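Local coordinates for glutathione s-transferase III (Zea mays, PDB 1AW9), which probably conjugates reduced glutathione to hydrophobic electrophiles, herbicides among them, as a phi-class glutathione transferase, at residues N71-I74 against A75-A79. Numbering follows the deposited sequence.
Sequences NRYI and ASKYA
A75 N donates to N71 O at 3.0 Å, an i to i+4 bond of helix 67-77. The methyl of A75 rests close to the same oxygen, and it also touches L86. S76 binds R72 O twice. Its N and OG reach R72 O from opposite faces of the carbonyl plane, OG at 2.9 Å from R72 O. OG lies between the backbone N and the carbonyl carbon (chi1 41°), which turns the hydroxyl back toward the preceding turn. A further bond from S76 N to Y73 O is weak. K77 N reaches Y73 O at 2.8 Å. The K77 side chain then runs alongside Y73, both pointing the same way. K77 CD lies 4.0 Å from Y73 CZ and approaches the ring obliquely. This helix follows strand 62-65 in the thioredoxin-like N-terminal domain of the GST fold, and Y73 packs on E62 and L64 of that strand. Y73 also touches A93 of the second subunit. Y73 OH and K77 NZ, 3.2 Å apart, converge on D59 OD2, by a hydrogen bond and a salt bridge respectively. D59 probably favours a charged K77 here. A leucine in place of Y73 would probably leave D59 without one of its hydrogen-bond donors and K77 CD without the ring it lies against. Y78 N closes the last turn with a bond to I74 O at 2.9 Å, and Y78 is the first residue to leave helical angles. I74 O lies in the plane of the Y78 ring, at its edge. I74 CD1 also meets that edge, 3.4 Å from Y78 CE2. K77 CD sits over one face of the same ring, toward the rim. I74 and Y78 both pack on L3 and L26.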
loop_
_atom_site.group_PDB
_atom_site.type_symbol
_atom_site.label_atom_id
_atom_site.label_comp_id
_atom_site.label_asym_id
_atom_site.label_seq_id
_atom_site.Cartn_x
_atom_site.Cartn_y
_atom_site.Cartn_z
ATOM N N ASN A 71 -0.089 -30.016 13.067
ATOM C CA ASN A 71 -0.401 -30.084 14.486
ATOM C C ASN A 71 -1.696 -30.814 14.794
ATOM O O ASN A 71 -1.778 -31.582 15.748
ATOM C CB ASN A 71 -0.426 -28.686 15.101
ATOM C CG ASN A 71 0.949 -28.153 15.277
ATOM O OD1 ASN A 71 1.899 -28.826 14.902
ATOM N ND2 ASN A 71 1.089 -26.972 15.853
ATOM N N ARG A 72 -2.710 -30.619 13.975
ATOM C CA ARG A 72 -3.958 -31.257 14.265
ATOM C C ARG A 72 -3.866 -32.745 13.972
ATOM O O ARG A 72 -4.341 -33.570 14.756
ATOM C CB ARG A 72 -5.077 -30.601 13.489
ATOM C CG ARG A 72 -6.408 -31.206 13.814
ATOM C CD ARG A 72 -7.440 -30.152 14.089
ATOM N NE ARG A 72 -8.624 -30.727 14.728
ATOM C CZ ARG A 72 -9.728 -30.040 14.986
ATOM N NH1 ARG A 72 -9.797 -28.754 14.657
ATOM N NH2 ARG A 72 -10.751 -30.628 15.589
ATOM N N TYR A 73 -3.223 -33.088 12.864
ATOM C CA TYR A 73 -3.045 -34.484 12.465
ATOM C C TYR A 73 -2.300 -35.262 13.551
ATOM O O TYR A 73 -2.753 -36.291 14.016
ATOM C CB TYR A 73 -2.271 -34.544 11.161
ATOM C CG TYR A 73 -1.717 -35.901 10.815
ATOM C CD1 TYR A 73 -2.498 -36.861 10.169
ATOM C CD2 TYR A 73 -0.378 -36.194 11.067
ATOM C CE1 TYR A 73 -1.950 -38.067 9.773
ATOM C CE2 TYR A 73 0.176 -37.392 10.679
ATOM C CZ TYR A 73 -0.609 -38.318 10.027
ATOM O OH TYR A 73 0.001 -39.468 9.581
ATOM N N ILE A 74 -1.147 -34.760 13.942
ATOM C CA ILE A 74 -0.363 -35.377 14.975
ATOM C C ILE A 74 -1.147 -35.450 16.296
ATOM O O ILE A 74 -1.045 -36.442 16.985
ATOM C CB ILE A 74 0.923 -34.574 15.188
ATOM C CG1 ILE A 74 1.837 -34.701 13.966
ATOM C CG2 ILE A 74 1.574 -34.932 16.508
ATOM C CD1 ILE A 74 2.192 -36.119 13.561
ATOM N N ALA A 75 -1.915 -34.414 16.644
ATOM C CA ALA A 75 -2.673 -34.378 17.903
ATOM C C ALA A 75 -3.767 -35.430 17.984
ATOM O O ALA A 75 -4.093 -35.911 19.068
ATOM C CB ALA A 75 -3.255 -32.992 18.161
ATOM N N SER A 76 -4.364 -35.778 16.855
ATOM C CA SER A 76 -5.401 -36.801 16.880
ATOM C C SER A 76 -4.836 -38.186 16.589
ATOM O O SER A 76 -5.290 -39.171 17.156
ATOM C CB SER A 76 -6.547 -36.464 15.919
ATOM O OG SER A 76 -6.069 -35.942 14.688
ATOM N N LYS A 77 -3.810 -38.251 15.750
ATOM C CA LYS A 77 -3.196 -39.515 15.385
ATOM C C LYS A 77 -2.462 -40.109 16.563
ATOM O O LYS A 77 -2.635 -41.281 16.882
ATOM C CB LYS A 77 -2.247 -39.342 14.199
ATOM C CG LYS A 77 -1.813 -40.624 13.564
ATOM C CD LYS A 77 -0.348 -40.578 13.341
ATOM C CE LYS A 77 0.203 -41.901 12.838
ATOM N NZ LYS A 77 0.013 -42.060 11.377
ATOM N N TYR A 78 -1.630 -39.319 17.209
ATOM C CA TYR A 78 -0.918 -39.814 18.355
ATOM C C TYR A 78 -1.617 -39.306 19.603
ATOM O O TYR A 78 -0.966 -38.866 20.550
ATOM C CB TYR A 78 0.505 -39.319 18.335
ATOM C CG TYR A 78 1.268 -39.734 17.122
ATOM C CD1 TYR A 78 1.961 -40.918 17.118
ATOM C CD2 TYR A 78 1.364 -38.899 16.012
ATOM C CE1 TYR A 78 2.742 -41.266 16.061
ATOM C CE2 TYR A 78 2.152 -39.238 14.935
ATOM C CZ TYR A 78 2.838 -40.428 14.972
ATOM O OH TYR A 78 3.645 -40.814 13.937
ATOM N N ALA A 79 -2.942 -39.411 19.603
ATOM C CA ALA A 79 -3.799 -38.966 20.696
ATOM C C ALA A 79 -3.415 -39.403 22.121
ATOM O O ALA A 79 -3.731 -38.700 23.091
ATOM C CB ALA A 79 -5.216 -39.390 20.404
#